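Local atomic coordinates of rhamnose ABC transporter, rhamnose-binding protein (Actinomyces odontolyticus ATCC 17982, PDB entry 5BQ3), a protein that probably binds a sugar, likely rhamnose, and hands it to an ABC transporter for uptake. Residues E68-S80 with I91-L103. Residues are numbered along the deposited sequence; the frame is centred on the assembly and turned at random.
Sequences EASSSSQVSFINS and IAANDPDAVCPAL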
ATOM      1  N   GLU A  68      17.835   2.429  -9.723  1.00 57.14           N
ATOM      2  CA  GLU A  68      18.077   1.724  -8.464  1.00 56.92           C
ATOM      3  C   GLU A  68      17.410   2.471  -7.309  1.00 59.28           C
ATOM      4  O   GLU A  68      17.525   3.696  -7.221  1.00 58.71           O
ATOM      5  CB  GLU A  68      19.590   1.576  -8.203  1.00 60.49           C
ATOM      6  CG  GLU A  68      20.350   0.786  -9.262  1.00 77.08           C
ATOM      7  CD  GLU A  68      20.480  -0.707  -9.027  1.00104.64           C
ATOM      8  OE1 GLU A  68      19.437  -1.396  -8.927  1.00101.83           O
ATOM      9  OE2 GLU A  68      21.631  -1.196  -8.962  1.00 99.83           O
ATOM     10  N   ALA A  69      16.714   1.732  -6.427  1.00 54.98           N
ATOM     11  CA  ALA A  69      16.021   2.310  -5.278  1.00 53.44           C
ATOM     12  C   ALA A  69      16.967   2.459  -4.076  1.00 58.71           C
ATOM     13  O   ALA A  69      17.129   1.532  -3.279  1.00 58.98           O
ATOM     14  CB  ALA A  69      14.806   1.470  -4.909  1.00 52.63           C
ATOM     15  N   SER A  70      17.607   3.636  -3.979  1.00 55.77           N
ATOM     16  CA  SER A  70      18.522   4.030  -2.901  1.00 56.21           C
ATOM     17  C   SER A  70      17.944   5.248  -2.170  1.00 59.05           C
ATOM     18  O   SER A  70      17.148   5.983  -2.759  1.00 58.76           O
ATOM     19  CB  SER A  70      19.909   4.332  -3.462  1.00 62.02           C
ATOM     20  OG  SER A  70      20.794   4.847  -2.480  1.00 72.42           O
ATOM     21  N   SER A  71      18.347   5.462  -0.902  1.00 54.52           N
ATOM     22  CA  SER A  71      17.888   6.548  -0.028  1.00 53.20           C
ATOM     23  C   SER A  71      17.913   7.945  -0.704  1.00 55.66           C
ATOM     24  O   SER A  71      16.891   8.637  -0.683  1.00 53.77           O
ATOM     25  CB  SER A  71      18.715   6.579   1.255  1.00 57.85           C
ATOM     26  OG  SER A  71      20.093   6.788   0.993  1.00 70.13           O
ATOM     27  N   SER A  72      19.058   8.337  -1.317  1.00 52.50           N
ATOM     28  CA  SER A  72      19.240   9.643  -1.972  1.00 52.43           C
ATOM     29  C   SER A  72      19.300   9.555  -3.516  1.00 54.24           C
ATOM     30  O   SER A  72      19.770  10.502  -4.158  1.00 54.47           O
ATOM     31  CB  SER A  72      20.513  10.315  -1.461  1.00 58.58           C
ATOM     32  OG  SER A  72      20.449  10.690  -0.096  1.00 69.40           O
ATOM     33  N   SER A  73      18.798   8.452  -4.109  1.00 48.75           N
ATOM     34  CA  SER A  73      18.824   8.227  -5.562  1.00 48.39           C
ATOM     35  C   SER A  73      17.873   9.154  -6.347  1.00 50.30           C
ATOM     36  O   SER A  73      18.092   9.369  -7.543  1.00 51.08           O
ATOM     37  CB  SER A  73      18.501   6.770  -5.882  1.00 50.87           C
ATOM     38  OG  SER A  73      17.207   6.402  -5.435  1.00 56.92           O
ATOM     39  N   GLN A  74      16.840   9.702  -5.679  1.00 43.92           N
ATOM     40  CA  GLN A  74      15.826  10.578  -6.280  1.00 42.02           C
ATOM     41  C   GLN A  74      16.186  12.076  -6.216  1.00 45.67           C
ATOM     42  O   GLN A  74      15.596  12.862  -6.959  1.00 45.23           O
ATOM     43  CB  GLN A  74      14.472  10.363  -5.585  1.00 41.30           C
ATOM     44  CG  GLN A  74      13.913   8.950  -5.718  1.00 46.78           C
ATOM     45  CD  GLN A  74      12.777   8.698  -4.762  1.00 52.80           C
ATOM     46  OE1 GLN A  74      12.929   8.756  -3.539  1.00 49.28           O
ATOM     47  NE2 GLN A  74      11.619   8.365  -5.298  1.00 37.05           N
ATOM     48  N   VAL A  75      17.135  12.465  -5.333  1.00 42.64           N
ATOM     49  CA  VAL A  75      17.583  13.845  -5.068  1.00 43.40           C
ATOM     50  C   VAL A  75      17.990  14.592  -6.366  1.00 49.11           C
ATOM     51  O   VAL A  75      17.578  15.741  -6.550  1.00 48.85           O
ATOM     52  CB  VAL A  75      18.723  13.877  -4.010  1.00 48.19           C
ATOM     53  CG1 VAL A  75      19.261  15.291  -3.787  1.00 49.43           C
ATOM     54  CG2 VAL A  75      18.257  13.277  -2.688  1.00 46.76           C
ATOM     55  N   SER A  76      18.768  13.946  -7.256  1.00 46.83           N
ATOM     56  CA  SER A  76      19.212  14.552  -8.519  1.00 48.10           C
ATOM     57  C   SER A  76      18.036  14.804  -9.472  1.00 51.05           C
ATOM     58  O   SER A  76      18.055  15.792 -10.203  1.00 51.71           O
ATOM     59  CB  SER A  76      20.262  13.680  -9.202  1.00 53.50           C
ATOM     60  OG  SER A  76      19.763  12.387  -9.499  1.00 63.96           O
ATOM     61  N   PHE A  77      17.015  13.925  -9.442  1.00 45.88           N
ATOM     62  CA  PHE A  77      15.815  14.013 -10.278  1.00 44.54           C
ATOM     63  C   PHE A  77      14.851  15.094  -9.775  1.00 47.03           C
ATOM     64  O   PHE A  77      14.206  15.736 -10.603  1.00 47.02           O
ATOM     65  CB  PHE A  77      15.105  12.653 -10.370  1.00 45.04           C
ATOM     66  CG  PHE A  77      15.914  11.626 -11.122  1.00 47.56           C
ATOM     67  CD1 PHE A  77      15.855  11.548 -12.508  1.00 51.80           C
ATOM     68  CD2 PHE A  77      16.766  10.759 -10.448  1.00 49.92           C
ATOM     69  CE1 PHE A  77      16.626  10.616 -13.206  1.00 54.15           C
ATOM     70  CE2 PHE A  77      17.540   9.829 -11.146  1.00 54.12           C
ATOM     71  CZ  PHE A  77      17.466   9.763 -12.520  1.00 53.46           C
ATOM     72  N   ILE A  78      14.762  15.304  -8.438  1.00 41.96           N
ATOM     73  CA  ILE A  78      13.912  16.343  -7.835  1.00 40.81           C
ATOM     74  C   ILE A  78      14.468  17.714  -8.250  1.00 46.63           C
ATOM     75  O   ILE A  78      13.714  18.540  -8.762  1.00 46.43           O
ATOM     76  CB  ILE A  78      13.779  16.204  -6.283  1.00 42.72           C
ATOM     77  CG1 ILE A  78      13.155  14.848  -5.878  1.00 41.30           C
ATOM     78  CG2 ILE A  78      12.962  17.367  -5.686  1.00 42.80           C
ATOM     79  CD1 ILE A  78      13.623  14.315  -4.522  1.00 45.56           C
ATOM     80  N   ASN A  79      15.790  17.921  -8.076  1.00 45.07           N
ATOM     81  CA  ASN A  79      16.509  19.154  -8.419  1.00 46.67           C
ATOM     82  C   ASN A  79      16.413  19.480  -9.913  1.00 52.30           C
ATOM     83  O   ASN A  79      16.333  20.657 -10.265  1.00 53.15           O
ATOM     84  CB  ASN A  79      17.982  19.052  -8.002  1.00 47.62           C
ATOM     85  CG  ASN A  79      18.224  18.921  -6.514  1.00 60.44           C
ATOM     86  OD1 ASN A  79      17.428  19.360  -5.670  1.00 48.60           O
ATOM     87  ND2 ASN A  79      19.359  18.341  -6.160  1.00 53.42           N
ATOM     88  N   SER A  80      16.417  18.441 -10.782  1.00 49.23           N
ATOM     89  CA  SER A  80      16.314  18.567 -12.240  1.00 50.00           C
ATOM     90  C   SER A  80      14.954  19.131 -12.656  1.00 53.32           C
ATOM     91  O   SER A  80      14.894  19.979 -13.548  1.00 54.23           O
ATOM     92  CB  SER A  80      16.531  17.213 -12.909  1.00 54.02           C
ATOM     93  OG  SER A  80      17.866  16.763 -12.747  1.00 65.52           O
ATOM     94  N   ILE A  91       5.844  12.205  -5.690  1.00 29.49           N
ATOM     95  CA  ILE A  91       6.993  11.338  -5.414  1.00 29.21           C
ATOM     96  C   ILE A  91       6.731  10.263  -4.334  1.00 33.08           C
ATOM     97  O   ILE A  91       6.093  10.527  -3.322  1.00 31.95           O
ATOM     98  CB  ILE A  91       8.239  12.214  -5.047  1.00 32.76           C
ATOM     99  CG1 ILE A  91       9.501  11.358  -4.780  1.00 33.05           C
ATOM    100  CG2 ILE A  91       7.955  13.191  -3.888  1.00 33.52           C
ATOM    101  CD1 ILE A  91      10.784  11.973  -5.170  1.00 42.34           C
ATOM    102  N   ALA A  92       7.271   9.054  -4.567  1.00 30.82           N
ATOM    103  CA  ALA A  92       7.271   7.937  -3.626  1.00 30.28           C
ATOM    104  C   ALA A  92       8.668   7.896  -3.014  1.00 35.39           C
ATOM    105  O   ALA A  92       9.598   7.378  -3.634  1.00 35.70           O
ATOM    106  CB  ALA A  92       6.920   6.633  -4.335  1.00 30.71           C
ATOM    107  N   ALA A  93       8.832   8.556  -1.849  1.00 32.35           N
ATOM    108  CA  ALA A  93      10.106   8.733  -1.149  1.00 33.00           C
ATOM    109  C   ALA A  93      10.783   7.414  -0.764  1.00 37.61           C
ATOM    110  O   ALA A  93      10.169   6.563  -0.116  1.00 36.93           O
ATOM    111  CB  ALA A  93       9.906   9.588   0.093  1.00 33.85           C
ATOM    112  N   ASN A  94      12.059   7.259  -1.170  1.00 34.84           N
ATOM    113  CA  ASN A  94      12.885   6.090  -0.858  1.00 35.07           C
ATOM    114  C   ASN A  94      13.297   6.118   0.615  1.00 39.52           C
ATOM    115  O   ASN A  94      13.377   5.073   1.257  1.00 38.97           O
ATOM    116  CB  ASN A  94      14.114   6.046  -1.761  1.00 37.29           C
ATOM    117  CG  ASN A  94      13.916   5.308  -3.062  1.00 55.68           C
ATOM    118  OD1 ASN A  94      13.375   4.197  -3.103  1.00 52.56           O
ATOM    119  ND2 ASN A  94      14.422   5.877  -4.147  1.00 43.78           N
ATOM    120  N   ASP A  95      13.558   7.326   1.135  1.00 37.04           N
ATOM    121  CA  ASP A  95      13.909   7.613   2.525  1.00 37.36           C
ATOM    122  C   ASP A  95      13.175   8.890   2.940  1.00 41.13           C
ATOM    123  O   ASP A  95      13.168   9.845   2.162  1.00 40.74           O
ATOM    124  CB  ASP A  95      15.432   7.753   2.702  1.00 40.74           C
ATOM    125  CG  ASP A  95      15.883   7.881   4.147  1.00 50.10           C
ATOM    126  OD1 ASP A  95      15.839   6.866   4.874  1.00 50.41           O
ATOM    127  OD2 ASP A  95      16.290   8.993   4.545  1.00 56.21           O
ATOM    128  N   PRO A  96      12.538   8.942   4.136  1.00 37.68           N
ATOM    129  CA  PRO A  96      11.787  10.155   4.508  1.00 37.60           C
ATOM    130  C   PRO A  96      12.635  11.405   4.765  1.00 42.54           C
ATOM    131  O   PRO A  96      12.109  12.510   4.646  1.00 42.43           O
ATOM    132  CB  PRO A  96      11.048   9.741   5.786  1.00 38.96           C
ATOM    133  CG  PRO A  96      11.829   8.617   6.334  1.00 43.49           C
ATOM    134  CD  PRO A  96      12.397   7.887   5.161  1.00 38.73           C
ATOM    135  N   ASP A  97      13.927  11.241   5.099  1.00 40.07           N
ATOM    136  CA  ASP A  97      14.821  12.350   5.425  1.00 41.22           C
ATOM    137  C   ASP A  97      15.790  12.738   4.299  1.00 45.84           C
ATOM    138  O   ASP A  97      16.106  13.920   4.174  1.00 46.79           O
ATOM    139  CB  ASP A  97      15.631  12.010   6.688  1.00 44.18           C
ATOM    140  CG  ASP A  97      14.889  12.161   8.009  1.00 54.52           C
ATOM    141  OD1 ASP A  97      13.682  12.510   7.983  1.00 54.69           O
ATOM    142  OD2 ASP A  97      15.519  11.960   9.069  1.00 59.61           O
ATOM    143  N   ALA A  98      16.287  11.762   3.517  1.00 41.63           N
ATOM    144  CA  ALA A  98      17.272  11.985   2.451  1.00 42.13           C
ATOM    145  C   ALA A  98      16.754  12.856   1.296  1.00 45.96           C
ATOM    146  O   ALA A  98      17.532  13.634   0.742  1.00 47.52           O
ATOM    147  CB  ALA A  98      17.756  10.656   1.903  1.00 42.48           C
ATOM    148  N   VAL A  99      15.467  12.722   0.930  1.00 40.57           N
ATOM    149  CA  VAL A  99      14.851  13.473  -0.174  1.00 39.94           C
ATOM    150  C   VAL A  99      14.276  14.826   0.303  1.00 44.53           C
ATOM    151  O   VAL A  99      13.976  15.683  -0.530  1.00 44.91           O
ATOM    152  CB  VAL A  99      13.755  12.652  -0.923  1.00 42.01           C
ATOM    153  CG1 VAL A  99      14.338  11.415  -1.598  1.00 41.70           C
ATOM    154  CG2 VAL A  99      12.593  12.282  -0.005  1.00 40.50           C
ATOM    155  N   CYS A 100      14.112  14.997   1.630  1.00 41.07           N
ATOM    156  CA  CYS A 100      13.515  16.170   2.281  1.00 41.33           C
ATOM    157  C   CYS A 100      14.166  17.525   1.885  1.00 45.00           C
ATOM    158  O   CYS A 100      13.387  18.417   1.550  1.00 44.76           O
ATOM    159  CB  CYS A 100      13.487  16.001   3.797  1.00 42.39           C
ATOM    160  SG  CYS A 100      12.391  17.162   4.653  1.00 46.75           S
ATOM    161  N   PRO A 101      15.514  17.747   1.890  1.00 41.35           N
ATOM    162  CA  PRO A 101      16.034  19.076   1.504  1.00 41.92           C
ATOM    163  C   PRO A 101      15.739  19.452   0.047  1.00 44.04           C
ATOM    164  O   PRO A 101      15.489  20.625  -0.228  1.00 43.88           O
ATOM    165  CB  PRO A 101      17.544  18.951   1.735  1.00 45.26           C
ATOM    166  CG  PRO A 101      17.704  17.806   2.635  1.00 49.38           C
ATOM    167  CD  PRO A 101      16.626  16.852   2.263  1.00 43.18           C
ATOM    168  N   ALA A 102      15.756  18.465  -0.874  1.00 39.10           N
ATOM    169  CA  ALA A 102      15.471  18.665  -2.297  1.00 38.22           C
ATOM    170  C   ALA A 102      13.996  19.016  -2.515  1.00 39.83           C
ATOM    171  O   ALA A 102      13.694  19.868  -3.349  1.00 39.68           O
ATOM    172  CB  ALA A 102      15.842  17.422  -3.090  1.00 38.45           C
ATOM    173  N   LEU A 103      13.087  18.383  -1.741  1.00 34.68           N
ATOM    174  CA  LEU A 103      11.643  18.625  -1.805  1.00 32.95           C
ATOM    175  C   LEU A 103      11.274  19.972  -1.169  1.00 39.05           C
ATOM    176  O   LEU A 103      10.313  20.604  -1.604  1.00 38.90           O
ATOM    177  CB  LEU A 103      10.858  17.489  -1.130  1.00 31.19           C
ATOM    178  CG  LEU A 103      10.886  16.106  -1.791  1.00 33.84           C
ATOM    179  CD1 LEU A 103      10.169  15.083  -0.929  1.00 32.30           C
ATOM    180  CD2 LEU A 103      10.286  16.134  -3.186  1.00 34.93           C
TER
HETATM  181  O   HOH W   1      15.120  21.014  -5.352  1.00 28.99           O
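The side chain of Gln74 reaches across to the backbone of Ala92 and Asn94 and ties together two beta-alpha loops, those after strands 60-63 and 88-91, at the same end of the parallel sheet of a Rossmann-like lobe, as in periplasmic sugar-binding proteins of type I. From CB outward Gln74 first passes apolar groups, its CB lying 4.0 Å from Ile91 CD1 and about as far from Val99 CG1. CG lies beside Asn94 ND2, with chi1 at -62° setting it anti to the carbonyl carbon; from there the chain runs on extended and presents the amide to the opposite backbone. OE1 accepts from Asn94 N at 2.9 Å, the donor tilted somewhat from the carbonyl plane, while NE2 gives a nearly straight bond to Ala92 O at 2.8 Å. That oxygen lies close to the plane of the Gln74 amide, but NE2 stands above the Ala92 carbonyl plane. Pro34 O is a further acceptor for NE2, and the side-chain amide of Asn94 donates from ND2 to Lys35 O, so both amides also hold the loop after strand 29-33. A leucine in place of Gln74 would probably leave Asn94 N, Ala92 O and Pro34 O each without the bond this amide supplies, and so weaken the tie between the two loops. Farther along, Ile78 packs between Ile91, at the end of strand 88-91, and the start of helix 100-109: CD1 meets Ile91 CD1 at 3.7 Å and also touches Val99 CB, while CG2 lies against Ala102 and Leu103 CD2. One turn earlier in the helix, Val75 CG1 lies 4.1 Å from Ala102 CB. At the edge of the helix pair a single water bridges the segments, donating to Asn79 OD1 and, at 2.7 Å, to Ala102 O.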